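Local atomic coordinates of beta-galactoside alpha-2,6-sialyltransferase (Photobacterium sp., PDB entry 2Z4T), a protein that probably transfers sialic acid from a CMP-linked donor to the 6-position of galactose in beta-galactoside acceptors such as lactose. Residues 118-123 and 145-150; 130-135 and 149-154. All coordinates share one frame; numbering follows the deposited sequence.

Contact 1. Residues 118-123 and 145-150; sequences EVYVDH and AQRYIA. With GAL (beta-D-galactopyranose), chain B.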
loop_
_atom_site.group_PDB
_atom_site.type_symbol
_atom_site.label_atom_id
_atom_site.label_comp_id
_atom_site.label_asym_id
_atom_site.label_seq_id
_atom_site.Cartn_x
_atom_site.Cartn_y
_atom_site.Cartn_z
ATOM N N GLU A 118 13.352 -2.554 -0.896
ATOM C CA GLU A 118 11.926 -2.655 -1.149
ATOM C C GLU A 118 11.486 -1.328 -1.719
ATOM O O GLU A 118 11.701 -0.295 -1.085
ATOM C CB GLU A 118 11.176 -2.909 0.139
ATOM C CG GLU A 118 11.331 -4.303 0.690
ATOM C CD GLU A 118 10.691 -4.432 2.063
ATOM O OE1 GLU A 118 10.666 -5.558 2.598
ATOM O OE2 GLU A 118 10.229 -3.396 2.603
ATOM N N VAL A 119 10.903 -1.366 -2.923
ATOM C CA VAL A 119 10.445 -0.168 -3.623
ATOM C C VAL A 119 8.912 -0.196 -3.771
ATOM O O VAL A 119 8.338 -1.209 -4.184
ATOM C CB VAL A 119 11.125 -0.052 -4.995
ATOM C CG1 VAL A 119 10.711 1.225 -5.702
ATOM C CG2 VAL A 119 12.660 -0.108 -4.867
ATOM N N TYR A 120 8.252 0.907 -3.424
ATOM C CA TYR A 120 6.795 0.990 -3.469
ATOM C C TYR A 120 6.341 2.255 -4.182
ATOM O O TYR A 120 6.693 3.365 -3.760
ATOM C CB TYR A 120 6.213 1.035 -2.058
ATOM C CG TYR A 120 6.679 -0.038 -1.082
ATOM C CD1 TYR A 120 5.887 -1.154 -0.834
ATOM C CD2 TYR A 120 7.881 0.098 -0.378
ATOM C CE1 TYR A 120 6.275 -2.139 0.067
ATOM C CE2 TYR A 120 8.288 -0.876 0.537
ATOM C CZ TYR A 120 7.466 -1.995 0.754
ATOM O OH TYR A 120 7.823 -2.968 1.647
ATOM N N VAL A 121 5.557 2.098 -5.251
ATOM C CA VAL A 121 5.163 3.234 -6.066
ATOM C C VAL A 121 3.656 3.241 -6.314
ATOM O O VAL A 121 3.065 2.246 -6.799
ATOM C CB VAL A 121 5.912 3.257 -7.428
ATOM C CG1 VAL A 121 5.647 4.565 -8.189
ATOM C CG2 VAL A 121 7.432 3.055 -7.242
ATOM N N ASP A 122 3.040 4.382 -6.009
ATOM C CA ASP A 122 1.641 4.592 -6.294
ATOM C C ASP A 122 1.246 6.057 -6.113
ATOM O O ASP A 122 1.749 6.753 -5.228
ATOM C CB ASP A 122 0.767 3.696 -5.396
ATOM C CG ASP A 122 -0.717 3.953 -5.599
ATOM O OD1 ASP A 122 -1.169 3.976 -6.767
ATOM O OD2 ASP A 122 -1.433 4.151 -4.602
ATOM N N HIS A 123 0.309 6.506 -6.935
ATOM C CA HIS A 123 -0.126 7.890 -6.916
ATOM C C HIS A 123 -1.557 7.945 -6.400
ATOM O O HIS A 123 -2.058 9.034 -6.118
ATOM C CB HIS A 123 -0.101 8.466 -8.333
ATOM C CG HIS A 123 -1.131 7.849 -9.227
ATOM N ND1 HIS A 123 -0.983 6.586 -9.766
ATOM C CD2 HIS A 123 -2.351 8.290 -9.623
ATOM C CE1 HIS A 123 -2.059 6.285 -10.473
ATOM N NE2 HIS A 123 -2.904 7.301 -10.401
ATOM N N ALA A 145 16.204 -4.257 5.693
ATOM C CA ALA A 145 15.745 -3.769 4.384
ATOM C C ALA A 145 15.678 -2.249 4.361
ATOM O O ALA A 145 15.293 -1.625 5.360
ATOM C CB ALA A 145 14.382 -4.369 4.016
ATOM N N GLN A 146 16.091 -1.666 3.234
ATOM C CA GLN A 146 15.912 -0.239 2.943
ATOM C C GLN A 146 14.631 -0.089 2.144
ATOM O O GLN A 146 14.297 -0.954 1.317
ATOM C CB GLN A 146 17.068 0.310 2.092
ATOM C CG GLN A 146 18.361 0.655 2.854
ATOM C CD GLN A 146 18.171 1.679 3.991
ATOM O OE1 GLN A 146 18.821 1.586 5.028
ATOM N NE2 GLN A 146 17.278 2.651 3.794
ATOM N N ARG A 147 13.930 1.023 2.344
ATOM C CA ARG A 147 12.622 1.191 1.721
ATOM C C ARG A 147 12.496 2.518 1.002
ATOM O O ARG A 147 12.762 3.580 1.566
ATOM C CB ARG A 147 11.511 0.999 2.748
ATOM C CG ARG A 147 11.588 -0.342 3.411
ATOM C CD ARG A 147 10.384 -0.636 4.305
ATOM N NE ARG A 147 10.587 -1.955 4.880
ATOM C CZ ARG A 147 11.293 -2.185 5.985
ATOM N NH1 ARG A 147 11.800 -1.169 6.673
ATOM N NH2 ARG A 147 11.472 -3.435 6.407
ATOM N N TYR A 148 12.098 2.433 -0.260
ATOM C CA TYR A 148 11.930 3.590 -1.109
ATOM C C TYR A 148 10.466 3.665 -1.504
ATOM O O TYR A 148 9.893 2.681 -1.996
ATOM C CB TYR A 148 12.759 3.449 -2.384
ATOM C CG TYR A 148 14.262 3.443 -2.224
ATOM C CD1 TYR A 148 14.867 3.777 -1.021
ATOM C CD2 TYR A 148 15.085 3.141 -3.317
ATOM C CE1 TYR A 148 16.254 3.771 -0.888
ATOM C CE2 TYR A 148 16.455 3.145 -3.205
ATOM C CZ TYR A 148 17.039 3.466 -1.988
ATOM O OH TYR A 148 18.400 3.461 -1.868
ATOM N N ILE A 149 9.872 4.834 -1.300
ATOM C CA ILE A 149 8.504 5.085 -1.694
ATOM C C ILE A 149 8.427 6.236 -2.681
ATOM O O ILE A 149 9.269 7.154 -2.670
ATOM C CB ILE A 149 7.608 5.402 -0.472
ATOM C CG1 ILE A 149 8.004 6.727 0.195
ATOM C CG2 ILE A 149 7.600 4.231 0.499
ATOM C CD1 ILE A 149 7.116 7.143 1.389
ATOM N N ALA A 150 7.432 6.174 -3.558
ATOM C CA ALA A 150 7.052 7.338 -4.335
ATOM C C ALA A 150 5.545 7.323 -4.288
ATOM O O ALA A 150 4.897 6.586 -5.043
ATOM C CB ALA A 150 7.572 7.257 -5.757
HETATM C C1 GAL B . -5.682 9.456 -12.143
HETATM C C2 GAL B . -5.265 8.493 -13.252
HETATM C C3 GAL B . -6.232 7.312 -13.284
HETATM C C4 GAL B . -6.380 6.695 -11.886
HETATM C C5 GAL B . -6.691 7.755 -10.827
HETATM C C6 GAL B . -6.633 7.209 -9.398
HETATM O O2 GAL B . -5.226 9.183 -14.491
HETATM O O3 GAL B . -5.779 6.331 -14.206
HETATM O O4 GAL B . -5.183 6.015 -11.572
HETATM O O5 GAL B . -5.730 8.778 -10.906
HETATM O O6 GAL B . -7.663 6.280 -9.128
#
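Segments 118-123 and 145-150 pair as neighbouring parallel strands, Tyr120 beside Ile149; the short strand axes are 4.7 Å apart, 12° between their directions. They are the two strands of a beta-alpha-beta crossover in the Rossmann-like sheet of a GT-B glycosyltransferase, joined by helix 126-141. Five backbone hydrogen bonds form the ladder. Glu118 N and Tyr120 N donate to Gln146 O and Tyr148 O, Tyr148 N and Ala150 N donate back to Glu118 O and Tyr120 O, and Asp122 N closes the series on Ala150 O.

On the face with Glu118, Tyr120, Arg147 and Ile149, a polar group sits beneath the helix. Arg147 lies beside Glu118, extended from CG to NE (chi3 -180°), which carries NE out alongside the carboxylate. Arg147 NE forms a salt bridge to Glu118 OE2 at 2.7 Å, on its syn side but 34° out of the carboxylate plane. Tyr120 OH donates to Glu118 OE2 at 2.6 Å from the opposite face of that plane. The buried oxygen is gripped twice. Ser138 OG of the helix is hydrogen-bonded to Glu118 OE1 and Arg147 NH2, and Leu164 O takes Arg147 NH1.

On the other face the contacts between the two strands are apolar. Val119 CG2 meets Tyr148 CB at 4.3 Å, and Val121 CG1 meets Ala150 CB at 4.1 Å. Helix 178-190 packs against Val119 and Tyr148.

At the strand end, Asp122 OD2 is hydrogen-bonded to Thr128 OG1. His123, just beyond it, reaches the galactose: its NE2 donates to O4 at 2.9 Å and to O5 at 3.2 Å.

Contact 2. Residues 130-135 and 149-154; sequences QQLMDI and IAWGRI
Trp151 meets three side chains of helix 126-141: Gln131, Leu132 and Ile135. Helix 130-135 and strand 149-151 run roughly antiparallel, 153° between directions, with axes 11.4 Å apart, and the indole reaches across between them. Trp151 NE1 donates to Gln131 OE1 at 2.8 Å. The amide and indole planes are 19° apart, and OE1 meets the N-H at the ring edge, slightly out of its plane. Gln131 stays extended beyond CG (chi2 172°), and its NE2 is hydrogen-bonded to Ser199 OG of strand 194-201.

The six-membered end of the indole is the tight part. Ile135 approaches it tip to tip, with CD1 3.6 Å from Trp151 CZ2. Leu132 crosses the indole at about a right angle and rests CG 3.9 Å from Trp151 CH2. Ile149 CG2 lies over one indole face, toward the rim, and touches Ile135 CD1.

The packing is looser toward Ile154, which is partly exposed. Its CD1 is 4.3 Å from Leu132 CD1, and Ile337 of helix 328-338 adds to this side. Beyond Trp151 the chain leaves the sheet through Gly152 and Arg153, both at a magnesium site. This is the helix-on-strand packing of a beta-alpha-beta unit, with the ligand-binding loop at the strand's C-terminal end.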
loop_
_atom_site.group_PDB
_atom_site.type_symbol
_atom_site.label_atom_id
_atom_site.label_comp_id
_atom_site.label_asym_id
_atom_site.label_seq_id
_atom_site.Cartn_x
_atom_site.Cartn_y
_atom_site.Cartn_z
ATOM N N GLN A 130 -2.269 -0.461 0.906
ATOM C CA GLN A 130 -1.757 -1.814 1.041
ATOM C C GLN A 130 -0.227 -1.840 1.204
ATOM O O GLN A 130 0.309 -2.635 1.999
ATOM C CB GLN A 130 -2.188 -2.656 -0.138
ATOM C CG GLN A 130 -3.660 -2.953 -0.157
ATOM C CD GLN A 130 -4.104 -4.068 0.812
ATOM O OE1 GLN A 130 -5.265 -4.101 1.236
ATOM N NE2 GLN A 130 -3.204 -4.987 1.139
ATOM N N GLN A 131 0.461 -0.966 0.475
ATOM C CA GLN A 131 1.919 -0.891 0.547
ATOM C C GLN A 131 2.348 -0.451 1.933
ATOM O O GLN A 131 3.283 -1.021 2.491
ATOM C CB GLN A 131 2.488 0.045 -0.539
ATOM C CG GLN A 131 2.227 -0.434 -1.980
ATOM C CD GLN A 131 2.610 0.591 -3.048
ATOM O OE1 GLN A 131 2.693 1.801 -2.772
ATOM N NE2 GLN A 131 2.879 0.109 -4.277
ATOM N N LEU A 132 1.645 0.529 2.510
ATOM C CA LEU A 132 1.899 0.972 3.869
ATOM C C LEU A 132 1.852 -0.190 4.839
ATOM O O LEU A 132 2.731 -0.326 5.708
ATOM C CB LEU A 132 0.845 1.968 4.335
ATOM C CG LEU A 132 1.238 3.099 5.300
ATOM C CD1 LEU A 132 0.101 3.515 6.184
ATOM C CD2 LEU A 132 2.488 2.847 6.135
ATOM N N MET A 133 0.809 -1.001 4.727
ATOM C CA MET A 133 0.662 -2.143 5.605
ATOM C C MET A 133 1.805 -3.157 5.398
ATOM O O MET A 133 2.263 -3.746 6.363
ATOM C CB MET A 133 -0.713 -2.794 5.425
ATOM C CG MET A 133 -1.864 -1.936 5.934
ATOM S SD MET A 133 -3.432 -2.831 6.049
ATOM C CE MET A 133 -3.803 -3.203 4.334
ATOM N N ASP A 134 2.262 -3.334 4.149
ATOM C CA ASP A 134 3.425 -4.189 3.848
ATOM C C ASP A 134 4.723 -3.690 4.489
ATOM O O ASP A 134 5.557 -4.498 4.912
ATOM C CB ASP A 134 3.637 -4.322 2.349
ATOM C CG ASP A 134 2.532 -5.107 1.666
ATOM O OD1 ASP A 134 1.734 -5.826 2.341
ATOM O OD2 ASP A 134 2.452 -5.001 0.435
ATOM N N ILE A 135 4.878 -2.364 4.563
ATOM C CA ILE A 135 6.096 -1.757 5.054
ATOM C C ILE A 135 6.180 -1.975 6.549
ATOM O O ILE A 135 7.213 -2.433 7.053
ATOM C CB ILE A 135 6.128 -0.256 4.735
ATOM C CG1 ILE A 135 6.446 -0.039 3.255
ATOM C CG2 ILE A 135 7.096 0.507 5.660
ATOM C CD1 ILE A 135 6.141 1.378 2.732
ATOM N N ILE A 149 9.872 4.834 -1.300
ATOM C CA ILE A 149 8.504 5.085 -1.694
ATOM C C ILE A 149 8.427 6.236 -2.681
ATOM O O ILE A 149 9.269 7.154 -2.670
ATOM C CB ILE A 149 7.608 5.402 -0.472
ATOM C CG1 ILE A 149 8.004 6.727 0.195
ATOM C CG2 ILE A 149 7.600 4.231 0.499
ATOM C CD1 ILE A 149 7.116 7.143 1.389
ATOM N N ALA A 150 7.432 6.174 -3.558
ATOM C CA ALA A 150 7.052 7.338 -4.335
ATOM C C ALA A 150 5.545 7.323 -4.288
ATOM O O ALA A 150 4.897 6.586 -5.043
ATOM C CB ALA A 150 7.572 7.257 -5.757
ATOM N N TRP A 151 5.004 8.103 -3.352
ATOM C CA TRP A 151 3.570 8.096 -3.017
ATOM C C TRP A 151 2.954 9.451 -3.278
ATOM O O TRP A 151 3.596 10.488 -3.099
ATOM C CB TRP A 151 3.344 7.770 -1.537
ATOM C CG TRP A 151 3.425 6.302 -1.141
ATOM C CD1 TRP A 151 3.409 5.216 -1.975
ATOM C CD2 TRP A 151 3.507 5.774 0.197
ATOM N NE1 TRP A 151 3.491 4.048 -1.243
ATOM C CE2 TRP A 151 3.549 4.363 0.089
ATOM C CE3 TRP A 151 3.552 6.359 1.473
ATOM C CZ2 TRP A 151 3.628 3.526 1.210
ATOM C CZ3 TRP A 151 3.640 5.528 2.592
ATOM C CH2 TRP A 151 3.662 4.128 2.455
ATOM N N GLY A 152 1.694 9.454 -3.668
ATOM C CA GLY A 152 0.987 10.713 -3.842
ATOM C C GLY A 152 0.172 11.161 -2.645
ATOM O O GLY A 152 0.095 12.343 -2.368
ATOM N N ARG A 153 -0.432 10.223 -1.928
ATOM C CA ARG A 153 -1.551 10.575 -1.040
ATOM C C ARG A 153 -1.319 10.283 0.432
ATOM O O ARG A 153 -2.195 10.518 1.258
ATOM C CB ARG A 153 -2.850 9.907 -1.523
ATOM C CG ARG A 153 -3.187 10.262 -2.959
ATOM C CD ARG A 153 -4.626 10.625 -3.147
ATOM N NE ARG A 153 -4.810 11.310 -4.428
ATOM C CZ ARG A 153 -5.026 12.619 -4.580
ATOM N NH1 ARG A 153 -5.111 13.436 -3.525
ATOM N NH2 ARG A 153 -5.168 13.117 -5.807
ATOM N N ILE A 154 -0.161 9.722 0.754
ATOM C CA ILE A 154 0.260 9.600 2.126
ATOM C C ILE A 154 1.674 10.152 2.213
ATOM O O ILE A 154 2.542 9.862 1.384
ATOM C CB ILE A 154 0.198 8.142 2.640
ATOM C CG1 ILE A 154 -1.250 7.662 2.705
ATOM C CG2 ILE A 154 0.850 8.018 4.023
ATOM C CD1 ILE A 154 -1.423 6.253 3.246
#

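Contacts 1 and 2 share Ile149 and Ala150, and their centres are about 7 Å apart. Contact 1 pairs the two strands of one beta-alpha-beta unit; contact 2 sets the connecting helix on the second strand. The layers meet where Tyr120 CZ lies 3.3 Å from Ile135 CG1. At the C-terminal ends of the strands, Asp122 O and Gly152 N are 3.1 Å apart, probably hydrogen-bonded, and His123 O is 3.6 Å from Arg153 CG. This end of both contacts faces the ligands. His123 and Arg153 belong to the glycan pocket, while the side chains of Asp122 and Trp151 each lie about 4 Å from a bound magnesium ion.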